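Aminoglycoside N(3)-acetyltransferase (Enterobacter cloacae, PDB 6NP3) transfers the acetyl group of acetyl-CoA to the 3-amino group of 2-deoxystreptamine antibiotics such as gentamicin, an enzymatic modification that probably confers resistance to them. Local coordinates at residues A[148-153]-A[249-254]; A[119-124]-A[144-149]; A[48-51]-A[55-58]; A[234-239]-A[245-250]. All coordinates share one frame; numbering follows the deposited sequence.

Contact 1: residues A[148-153]-A[249-254]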
loop_
_atom_site.group_PDB
_atom_site.type_symbol
_atom_site.label_atom_id
_atom_site.label_comp_id
_atom_site.label_asym_id
_atom_site.label_seq_id
_atom_site.Cartn_x
_atom_site.Cartn_y
_atom_site.Cartn_z
ATOM N N ALA A 148 7.494 -5.032 4.975
ATOM C CA ALA A 148 8.644 -5.243 5.844
ATOM C C ALA A 148 9.947 -4.877 5.141
ATOM O O ALA A 148 10.824 -4.248 5.737
ATOM C CB ALA A 148 8.678 -6.683 6.338
ATOM N N ARG A 149 10.120 -5.311 3.904
ATOM C CA ARG A 149 11.356 -5.017 3.187
ATOM C C ARG A 149 11.479 -3.531 2.853
ATOM O O ARG A 149 12.566 -2.955 2.967
ATOM C CB ARG A 149 11.455 -5.939 1.972
ATOM C CG ARG A 149 11.760 -7.364 2.400
ATOM C CD ARG A 149 11.952 -8.339 1.228
ATOM N NE ARG A 149 10.743 -8.494 0.434
ATOM C CZ ARG A 149 9.721 -9.291 0.765
ATOM N NH1 ARG A 149 9.736 -10.042 1.864
ATOM N NH2 ARG A 149 8.663 -9.322 -0.014
ATOM N N PHE A 150 10.373 -2.882 2.473
ATOM C CA PHE A 150 10.352 -1.432 2.252
ATOM C C PHE A 150 10.849 -0.683 3.479
ATOM O O PHE A 150 11.614 0.274 3.365
ATOM C CB PHE A 150 8.897 -1.071 1.909
ATOM C CG PHE A 150 8.559 0.390 1.908
ATOM C CD1 PHE A 150 8.935 1.196 0.869
ATOM C CD2 PHE A 150 7.783 0.927 2.905
ATOM C CE1 PHE A 150 8.605 2.507 0.852
ATOM C CE2 PHE A 150 7.445 2.271 2.865
ATOM C CZ PHE A 150 7.858 3.036 1.834
ATOM N N LEU A 151 10.408 -1.114 4.666
ATOM C CA LEU A 151 10.794 -0.463 5.901
ATOM C C LEU A 151 12.259 -0.691 6.206
ATOM O O LEU A 151 12.861 0.122 6.906
ATOM C CB LEU A 151 9.990 -1.001 7.076
ATOM C CG LEU A 151 8.514 -0.630 7.054
ATOM C CD1 LEU A 151 7.716 -1.419 8.076
ATOM C CD2 LEU A 151 8.285 0.857 7.205
ATOM N N ALA A 152 12.859 -1.750 5.679
ATOM C CA ALA A 152 14.290 -1.992 5.814
ATOM C C ALA A 152 15.115 -1.315 4.720
ATOM O O ALA A 152 16.353 -1.389 4.756
ATOM C CB ALA A 152 14.553 -3.511 5.830
ATOM N N HIS A 153 14.468 -0.665 3.757
ATOM C CA HIS A 153 15.099 -0.159 2.547
ATOM C C HIS A 153 14.957 1.351 2.462
ATOM O O HIS A 153 14.835 1.918 1.381
ATOM C CB HIS A 153 14.466 -0.823 1.334
ATOM C CG HIS A 153 15.282 -0.769 0.083
ATOM N ND1 HIS A 153 16.657 -0.888 0.047
ATOM C CD2 HIS A 153 14.878 -0.651 -1.199
ATOM C CE1 HIS A 153 17.062 -0.857 -1.215
ATOM N NE2 HIS A 153 16.001 -0.720 -1.989
ATOM N N ILE A 249 7.201 11.233 4.138
ATOM C CA ILE A 249 7.302 10.696 5.490
ATOM C C ILE A 249 8.348 9.594 5.540
ATOM O O ILE A 249 8.381 8.718 4.663
ATOM C CB ILE A 249 5.930 10.104 5.880
ATOM C CG1 ILE A 249 4.875 11.203 5.966
ATOM C CG2 ILE A 249 6.001 9.331 7.191
ATOM C CD1 ILE A 249 3.457 10.716 5.967
ATOM N N ASP A 250 9.205 9.615 6.562
ATOM C CA ASP A 250 10.123 8.507 6.788
ATOM C C ASP A 250 9.323 7.307 7.295
ATOM O O ASP A 250 8.686 7.366 8.359
ATOM C CB ASP A 250 11.220 8.889 7.784
ATOM C CG ASP A 250 12.219 7.772 7.976
ATOM O OD1 ASP A 250 13.165 7.677 7.183
ATOM O OD2 ASP A 250 12.078 6.920 8.857
ATOM N N ALA A 251 9.338 6.212 6.534
ATOM C CA ALA A 251 8.456 5.086 6.823
ATOM C C ALA A 251 8.865 4.375 8.100
ATOM O O ALA A 251 8.021 4.018 8.928
ATOM C CB ALA A 251 8.450 4.096 5.660
ATOM N N ALA A 252 10.158 4.115 8.268
ATOM C CA ALA A 252 10.599 3.449 9.484
ATOM C C ALA A 252 10.220 4.260 10.713
ATOM O O ALA A 252 9.830 3.700 11.745
ATOM C CB ALA A 252 12.104 3.204 9.439
ATOM N N ASP A 253 10.333 5.584 10.624
ATOM C CA ASP A 253 10.024 6.431 11.772
ATOM C C ASP A 253 8.541 6.388 12.125
ATOM O O ASP A 253 8.193 6.257 13.302
ATOM C CB ASP A 253 10.466 7.864 11.515
ATOM C CG ASP A 253 10.477 8.684 12.775
ATOM O OD1 ASP A 253 11.215 8.324 13.709
ATOM O OD2 ASP A 253 9.746 9.681 12.824
ATOM N N ILE A 254 7.644 6.494 11.142
ATOM C CA ILE A 254 6.214 6.473 11.467
ATOM C C ILE A 254 5.784 5.101 11.969
ATOM O O ILE A 254 4.940 5.000 12.862
ATOM C CB ILE A 254 5.341 6.972 10.296
ATOM C CG1 ILE A 254 3.930 7.339 10.809
ATOM C CG2 ILE A 254 5.307 5.967 9.157
ATOM C CD1 ILE A 254 3.034 7.974 9.797
#
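Leu151 lays its CD2 methyl against the start of helix 251-265, 3.6 Å from Ala251 CB and 3.9 Å from Ala252 N. On the same methyl carbon of Ala251 the Phe150 ring also converges: its CE2 corner lies 3.5 Å from Ala251 CB, met obliquely, with CZ a little further off. Ala251 CB thus sits in the notch formed by two successive side chains of the last turn of helix 146-151. The Phe150 ring arrives there because CG stands anti to the backbone N (chi1 168°), whereas Leu151 takes the other course, its CG anti to the carbonyl carbon. Ala252 borders the contact, its CB approaching Leu151 O.

Strand 244-250 passes into the helix at this point. Asp250 is the N-cap: in one of its two modelled conformers, OD2 accepts from Asp253 N at 2.8 Å through the anti lone pair, and the first helical turn closes with Ile254 N bonded to Asp250 O. Beyond the two segments, Phe150 and Ala251 both pack on Ile157 of strand 156-160, and Leu151 continues onto Tyr172 of helix 170-176.

No hydrogen bond links 148-153 to 249-254. The cap of the new helix is formed within its own segment, and Ala251 pairs through its backbone with Gly155. The junction between the two helix ends relies on apolar packing around one small alanine methyl.

Contact 2: residues A[119-124]-A[144-149]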
loop_
_atom_site.group_PDB
_atom_site.type_symbol
_atom_site.label_atom_id
_atom_site.label_comp_id
_atom_site.label_asym_id
_atom_site.label_seq_id
_atom_site.Cartn_x
_atom_site.Cartn_y
_atom_site.Cartn_z
ATOM N N ALA A 119 -3.522 -8.384 -0.905
ATOM C CA ALA A 119 -2.527 -7.408 -0.480
ATOM C C ALA A 119 -1.514 -7.067 -1.571
ATOM O O ALA A 119 -0.484 -6.455 -1.278
ATOM C CB ALA A 119 -1.800 -7.937 0.758
ATOM N N SER A 120 -1.841 -7.302 -2.826
ATOM C CA SER A 120 -0.826 -7.278 -3.856
ATOM C C SER A 120 -0.121 -5.936 -3.955
ATOM O O SER A 120 -0.743 -4.877 -3.959
ATOM C CB SER A 120 -1.453 -7.622 -5.198
ATOM O OG SER A 120 -0.471 -7.773 -6.216
ATOM N N MET A 121 1.197 -6.015 -4.116
ATOM C CA MET A 121 2.076 -4.859 -4.201
ATOM C C MET A 121 2.805 -4.845 -5.540
ATOM O O MET A 121 3.283 -5.885 -6.006
ATOM C CB MET A 121 3.134 -4.942 -3.091
ATOM C CG MET A 121 2.592 -5.013 -1.683
ATOM S SD MET A 121 2.118 -3.415 -1.061
ATOM C CE MET A 121 1.201 -3.900 0.391
ATOM N N ALA A 122 2.956 -3.651 -6.114
ATOM C CA ALA A 122 3.630 -3.464 -7.388
ATOM C C ALA A 122 4.901 -2.674 -7.139
ATOM O O ALA A 122 4.890 -1.738 -6.346
ATOM C CB ALA A 122 2.723 -2.697 -8.341
ATOM N N ALA A 123 5.989 -3.050 -7.813
ATOM C CA ALA A 123 7.237 -2.334 -7.658
ATOM C C ALA A 123 7.922 -2.113 -8.988
ATOM O O ALA A 123 7.980 -3.013 -9.837
ATOM C CB ALA A 123 8.215 -3.073 -6.749
ATOM N N ILE A 124 8.513 -0.933 -9.109
ATOM C CA ILE A 124 9.291 -0.531 -10.276
ATOM C C ILE A 124 10.669 -0.119 -9.778
ATOM O O ILE A 124 10.776 0.705 -8.860
ATOM C CB ILE A 124 8.636 0.659 -11.001
ATOM C CG1 ILE A 124 7.275 0.262 -11.567
ATOM C CG2 ILE A 124 9.527 1.155 -12.132
ATOM C CD1 ILE A 124 6.385 1.384 -11.916
ATOM N N ARG A 144 7.875 -10.287 6.791
ATOM C CA ARG A 144 8.109 -11.119 5.615
ATOM C C ARG A 144 7.343 -10.590 4.407
ATOM O O ARG A 144 7.459 -11.168 3.310
ATOM C CB ARG A 144 7.817 -12.609 5.846
ATOM C CG ARG A 144 8.641 -13.166 7.007
ATOM C CD ARG A 144 8.447 -14.664 7.192
ATOM N NE ARG A 144 8.838 -15.400 5.993
ATOM C CZ ARG A 144 10.045 -15.911 5.774
ATOM N NH1 ARG A 144 11.006 -15.791 6.677
ATOM N NH2 ARG A 144 10.293 -16.553 4.643
ATOM N N SER A 145 6.584 -9.512 4.547
ATOM C CA SER A 145 5.874 -8.930 3.416
ATOM C C SER A 145 6.721 -7.893 2.701
ATOM O O SER A 145 7.756 -7.439 3.188
ATOM C CB SER A 145 4.579 -8.272 3.880
ATOM O OG SER A 145 4.862 -7.057 4.554
ATOM N N PRO A 146 6.249 -7.420 1.544
ATOM C CA PRO A 146 6.947 -6.316 0.875
ATOM C C PRO A 146 7.035 -5.063 1.722
ATOM O O PRO A 146 8.021 -4.318 1.622
ATOM C CB PRO A 146 6.116 -6.106 -0.387
ATOM C CG PRO A 146 5.599 -7.485 -0.728
ATOM C CD PRO A 146 5.251 -8.053 0.660
ATOM N N ILE A 147 6.042 -4.804 2.572
ATOM C CA ILE A 147 6.141 -3.667 3.477
ATOM C C ILE A 147 7.314 -3.835 4.421
ATOM O O ILE A 147 8.033 -2.871 4.709
ATOM C CB ILE A 147 4.841 -3.514 4.277
ATOM C CG1 ILE A 147 3.647 -3.227 3.395
ATOM C CG2 ILE A 147 4.965 -2.487 5.410
ATOM C CD1 ILE A 147 3.717 -1.958 2.721
ATOM N N ALA A 148 7.494 -5.032 4.975
ATOM C CA ALA A 148 8.644 -5.243 5.844
ATOM C C ALA A 148 9.947 -4.877 5.141
ATOM O O ALA A 148 10.824 -4.248 5.737
ATOM C CB ALA A 148 8.678 -6.683 6.338
ATOM N N ARG A 149 10.120 -5.311 3.904
ATOM C CA ARG A 149 11.356 -5.017 3.187
ATOM C C ARG A 149 11.479 -3.531 2.853
ATOM O O ARG A 149 12.566 -2.955 2.967
ATOM C CB ARG A 149 11.455 -5.939 1.972
ATOM C CG ARG A 149 11.760 -7.364 2.400
ATOM C CD ARG A 149 11.952 -8.339 1.228
ATOM N NE ARG A 149 10.743 -8.494 0.434
ATOM C CZ ARG A 149 9.721 -9.291 0.765
ATOM N NH1 ARG A 149 9.736 -10.042 1.864
ATOM N NH2 ARG A 149 8.663 -9.322 -0.014
#
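Strand 121-124 and the first turn of helix 146-151 come closest at Met121 and Pro146, whose CA atoms are 7.2 Å apart; no hydrogen bond joins the two segments, and side chains fill the separation. Ser145 precedes the helix as its N-cap, with a weak bond of 3.3 Å from Ala148 N to Ser145 OG, while Arg149 N reaches back to Ser145 O.

Met121 carries the strand's share of the contact. In the conformer described, one of two modelled, its chain bends at chi2 (-80°), which lets successive parts of one side chain serve two residues: CG lies 3.9 Å from Pro146 CB, and the terminal CE reaches 3.9 Å from Ile147 CG1, with Ile147 CD1 equally near. The methionine runs obliquely past the proline ring but meets the isoleucine at about a right angle.

This is packing of a helix against the central mixed sheet of the antibiotic N-acetyltransferase fold, where strand 121-124 pairs antiparallel with 55-59. Met121 also touches Leu57 and Phe59 of that strand, and its side chain is about 4 Å from that of Thr168, which contacts acetyl-CoA in another structure of this protein.

The start of the helix is braced from within its segment as well. Arg149 NH1 donates to Arg144 O at 2.9 Å, approaching from above the carbonyl plane, and one face of the guanidinium group lies over Ser145 O. NH2 of the same group bonds to the carbonyl oxygens of Leu131 and Pro134, tying the helix to the end of helix 128-132 and the loop that follows.

Contact 3: residues A[48-51]-A[55-58]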
loop_
_atom_site.group_PDB
_atom_site.type_symbol
_atom_site.label_atom_id
_atom_site.label_comp_id
_atom_site.label_asym_id
_atom_site.label_seq_id
_atom_site.Cartn_x
_atom_site.Cartn_y
_atom_site.Cartn_z
ATOM N N GLU A 48 10.890 9.438 -12.830
ATOM C CA GLU A 48 12.007 10.326 -13.110
ATOM C C GLU A 48 12.606 10.881 -11.821
ATOM O O GLU A 48 13.827 11.011 -11.691
ATOM C CB GLU A 48 11.517 11.462 -14.000
ATOM C CG GLU A 48 12.618 12.407 -14.386
ATOM C CD GLU A 48 12.253 13.297 -15.549
ATOM O OE1 GLU A 48 12.579 14.494 -15.488
ATOM O OE2 GLU A 48 11.647 12.794 -16.510
ATOM N N ALA A 49 11.754 11.205 -10.842
ATOM C CA ALA A 49 12.251 11.771 -9.592
ATOM C C ALA A 49 13.121 10.785 -8.813
ATOM O O ALA A 49 14.143 11.179 -8.235
ATOM C CB ALA A 49 11.104 12.278 -8.720
ATOM N N VAL A 50 12.743 9.506 -8.766
ATOM C CA VAL A 50 13.573 8.529 -8.054
ATOM C C VAL A 50 14.765 8.081 -8.891
ATOM O O VAL A 50 15.740 7.551 -8.342
ATOM C CB VAL A 50 12.780 7.333 -7.501
ATOM C CG1 VAL A 50 11.675 7.848 -6.564
ATOM C CG2 VAL A 50 12.252 6.480 -8.607
ATOM N N GLY A 51 14.733 8.316 -10.195
ATOM C CA GLY A 51 15.866 8.035 -11.046
ATOM C C GLY A 51 16.062 6.562 -11.326
ATOM O O GLY A 51 15.350 5.691 -10.821
ATOM N N ASN A 55 13.392 3.353 -6.553
ATOM C CA ASN A 55 12.349 2.345 -6.609
ATOM C C ASN A 55 11.026 2.969 -6.178
ATOM O O ASN A 55 10.980 3.872 -5.339
ATOM C CB ASN A 55 12.643 1.151 -5.689
ATOM C CG ASN A 55 13.889 0.395 -6.076
ATOM O OD1 ASN A 55 13.860 -0.500 -6.918
ATOM N ND2 ASN A 55 15.003 0.760 -5.457
ATOM N N ILE A 56 9.948 2.430 -6.730
ATOM C CA ILE A 56 8.571 2.755 -6.340
ATOM C C ILE A 56 7.896 1.459 -5.913
ATOM O O ILE A 56 8.024 0.434 -6.595
ATOM C CB ILE A 56 7.791 3.342 -7.534
ATOM C CG1 ILE A 56 8.456 4.636 -7.992
ATOM C CG2 ILE A 56 6.311 3.546 -7.219
ATOM C CD1 ILE A 56 7.963 5.239 -9.255
ATOM N N LEU A 57 7.185 1.500 -4.791
ATOM C CA LEU A 57 6.369 0.392 -4.309
ATOM C C LEU A 57 4.962 0.919 -4.091
ATOM O O LEU A 57 4.794 1.973 -3.476
ATOM C CB LEU A 57 6.914 -0.118 -2.974
ATOM C CG LEU A 57 6.154 -1.273 -2.324
ATOM C CD1 LEU A 57 6.309 -2.490 -3.167
ATOM C CD2 LEU A 57 6.629 -1.545 -0.919
ATOM N N ALA A 58 3.961 0.217 -4.605
ATOM C CA ALA A 58 2.586 0.658 -4.433
ATOM C C ALA A 58 1.726 -0.494 -3.971
ATOM O O ALA A 58 1.899 -1.617 -4.433
ATOM C CB ALA A 58 2.020 1.237 -5.735
#
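With chi1 at -57°, Val50 has CG1 anti to its carbonyl carbon and CG2 between the backbone N and that carbon, and it is CG2 that faces strand 55-59. This branch lies 3.9 Å from Asn55 N, against the backbone where the strand begins, and makes a more distant apolar contact, 4.3 Å, with Ile56 CG1. Ile56 meets it with an extended chain: its CG1 branch, set by a chi1 of -62°, runs back toward the end of helix 39-50.

Val50 and Asn55 have the nearest CA atoms of the two segments, 6.5 Å apart. Gly51 is the first residue to leave the helical conformation; its positive phi of 75°, a value that favours glycine, turns the chain out of the helix so that it can come back as a strand four residues later. A weak bond from Gly51 N to Glu48 O accompanies this exit.

Asn55 contributes its backbone to the contact, while its side chain points away from Val50. The amide oxygen OD1 accepts from Asp127 N, and the group lies about 5 Å from the bound magnesium ion; Asp127 itself is a magnesium-binding residue in another structure of this protein. One residue therefore faces the apolar helix end with its backbone and the neighbourhood of the metal with its amide.

The join is a short helix-to-strand connection, the three-residue link from helix 39-50 into an inner strand of the mixed sheet. Val50 also packs on Val23 of the parallel strand 22-27, Ile56 packs on Leu46 and Ile47 of helix 39-50, and the Ile56 backbone pairs with Ile124 of strand 121-124 on the other flank.

Contact 4: residues A[234-239]-A[245-250]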
loop_
_atom_site.group_PDB
_atom_site.type_symbol
_atom_site.label_atom_id
_atom_site.label_comp_id
_atom_site.label_asym_id
_atom_site.label_seq_id
_atom_site.Cartn_x
_atom_site.Cartn_y
_atom_site.Cartn_z
ATOM N N THR A 234 5.604 15.883 14.439
ATOM C CA THR A 234 6.825 15.567 13.709
ATOM C C THR A 234 7.026 16.558 12.584
ATOM O O THR A 234 6.076 16.938 11.897
ATOM C CB THR A 234 6.719 14.162 13.086
ATOM O OG1 THR A 234 6.276 13.235 14.080
ATOM C CG2 THR A 234 8.042 13.700 12.546
ATOM N N ARG A 235 8.272 16.954 12.394
ATOM C CA ARG A 235 8.646 17.710 11.209
ATOM C C ARG A 235 8.644 16.782 10.006
ATOM O O ARG A 235 9.338 15.760 10.002
ATOM C CB ARG A 235 10.015 18.354 11.406
ATOM C CG ARG A 235 9.947 19.481 12.430
ATOM C CD ARG A 235 11.253 20.230 12.544
ATOM N NE ARG A 235 11.545 20.994 11.336
ATOM C CZ ARG A 235 12.584 21.811 11.213
ATOM N NH1 ARG A 235 13.419 21.947 12.224
ATOM N NH2 ARG A 235 12.786 22.469 10.084
ATOM N N VAL A 236 7.853 17.145 9.010
ATOM C CA VAL A 236 7.656 16.383 7.788
ATOM C C VAL A 236 7.584 17.388 6.644
ATOM O O VAL A 236 6.804 18.346 6.700
ATOM C CB VAL A 236 6.345 15.579 7.896
ATOM C CG1 VAL A 236 6.011 14.933 6.573
ATOM C CG2 VAL A 236 6.399 14.544 9.022
ATOM N N ALA A 237 8.378 17.180 5.594
ATOM C CA ALA A 237 8.318 18.086 4.456
ATOM C C ALA A 237 6.923 18.082 3.852
ATOM O O ALA A 237 6.339 17.019 3.606
ATOM C CB ALA A 237 9.335 17.676 3.389
ATOM N N GLN A 238 6.395 19.284 3.623
ATOM C CA GLN A 238 5.077 19.495 3.061
ATOM C C GLN A 238 5.218 20.446 1.886
ATOM O O GLN A 238 6.050 21.357 1.898
ATOM C CB GLN A 238 4.152 20.109 4.110
ATOM C CG GLN A 238 3.944 19.204 5.336
ATOM C CD GLN A 238 3.605 19.972 6.596
ATOM O OE1 GLN A 238 2.596 20.667 6.662
ATOM N NE2 GLN A 238 4.459 19.854 7.601
ATOM N N GLY A 239 4.386 20.242 0.888
ATOM C CA GLY A 239 4.400 21.080 -0.282
ATOM C C GLY A 239 3.501 20.536 -1.360
ATOM O O GLY A 239 2.964 19.429 -1.230
ATOM N N GLN A 245 -1.869 19.105 -1.679
ATOM C CA GLN A 245 -0.997 19.178 -0.519
ATOM C C GLN A 245 -0.396 17.798 -0.281
ATOM O O GLN A 245 -1.121 16.802 -0.141
ATOM C CB GLN A 245 -1.789 19.597 0.714
ATOM C CG GLN A 245 -2.392 20.981 0.654
ATOM C CD GLN A 245 -3.774 21.025 1.259
ATOM O OE1 GLN A 245 -3.932 21.068 2.476
ATOM N NE2 GLN A 245 -4.786 21.004 0.408
ATOM N N SER A 246 0.929 17.749 -0.197
ATOM C CA SER A 246 1.655 16.499 -0.143
ATOM C C SER A 246 2.662 16.510 0.994
ATOM O O SER A 246 3.047 17.561 1.509
ATOM C CB SER A 246 2.377 16.270 -1.474
ATOM O OG SER A 246 1.470 16.294 -2.552
ATOM N N ARG A 247 3.040 15.305 1.409
ATOM C CA ARG A 247 3.959 15.096 2.509
ATOM C C ARG A 247 4.883 13.943 2.159
ATOM O O ARG A 247 4.474 12.991 1.498
ATOM C CB ARG A 247 3.200 14.638 3.774
ATOM C CG ARG A 247 2.360 15.715 4.445
ATOM C CD ARG A 247 1.048 15.139 5.001
ATOM N NE ARG A 247 0.271 14.539 3.925
ATOM C CZ ARG A 247 -0.635 15.183 3.204
ATOM N NH1 ARG A 247 -0.914 16.452 3.451
ATOM N NH2 ARG A 247 -1.268 14.554 2.231
ATOM N N LEU A 248 6.112 14.000 2.660
ATOM C CA LEU A 248 7.100 12.944 2.444
ATOM C C LEU A 248 7.572 12.461 3.806
ATOM O O LEU A 248 8.224 13.196 4.549
ATOM C CB LEU A 248 8.245 13.453 1.579
ATOM C CG LEU A 248 9.208 12.400 1.069
ATOM C CD1 LEU A 248 8.532 11.369 0.179
ATOM C CD2 LEU A 248 10.314 13.083 0.286
ATOM N N ILE A 249 7.201 11.233 4.138
ATOM C CA ILE A 249 7.302 10.696 5.490
ATOM C C ILE A 249 8.348 9.594 5.540
ATOM O O ILE A 249 8.381 8.718 4.663
ATOM C CB ILE A 249 5.930 10.104 5.880
ATOM C CG1 ILE A 249 4.875 11.203 5.966
ATOM C CG2 ILE A 249 6.001 9.331 7.191
ATOM C CD1 ILE A 249 3.457 10.716 5.967
ATOM N N ASP A 250 9.205 9.615 6.562
ATOM C CA ASP A 250 10.123 8.507 6.788
ATOM C C ASP A 250 9.323 7.307 7.295
ATOM O O ASP A 250 8.686 7.366 8.359
ATOM C CB ASP A 250 11.220 8.889 7.784
ATOM C CG ASP A 250 12.219 7.772 7.976
ATOM O OD1 ASP A 250 13.165 7.677 7.183
ATOM O OD2 ASP A 250 12.078 6.920 8.857
HETATM O O HOH W 1 10.115 15.012 4.972
#
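Val236 and Ile249 cross obliquely, Val236 CG1 lying 3.9 Å from Ile249 CG1 and 3.5 Å from Leu248 O. This branch reaches over the neighbouring strand because it stands anti to the Val236 backbone N (chi1 172°). On the sheet face shared by Gln238 and Arg247, the two aliphatic stems meet at their CG atoms, 3.9 Å apart, and then diverge. The amide and guanidinium planes end 36° apart: Gln238 NE2 turns back to Val236 O in a 2.9 Å bond lying in the carbonyl plane, while Arg247 NH2 goes to Ser159 OG.

Strands 237-241 and 244-250 form an antiparallel beta hairpin at one edge of the central mixed sheet, with strand 156-160 flanking 244-250 on its other side. Gly239 and Ser246 are a hydrogen-bonded pair, with Gly239 N to Ser246 O at 3.1 Å and Ser246 N to Gly239 O at 2.8 Å. Gln238 and Arg247 form the non-hydrogen-bonded pair next to them. Further along, Leu248 N bonds to Ala237 O, and a water completes the pairing, accepting from Ala237 N at 2.8 Å and donating to Leu248 O at 2.7 Å.

How the contacts relate
Along the chain contact 3 closes first; contact 2 follows, contact 1 opens on the stretch where contact 2 ends, and contacts 1 and 4 finish on the same stretch. All four reach the central mixed sheet. Contacts 1 and 2, centres 12 Å apart, share helix 146-151, whereas contacts 1 and 4 share strand 244-250, with centres 15 Å apart. Contacts 2 and 3 lie on adjacent strands, and Phe150 of contact 1 packs against Leu57 of contact 3. Contacts 2 and 4 are furthest separated, about 22 Å between centres. Helix 146-151 thus packs on strand 121-124 at its start and, at its end, on the start of helix 251-265, close to residues that bind acetyl-CoA in other structures.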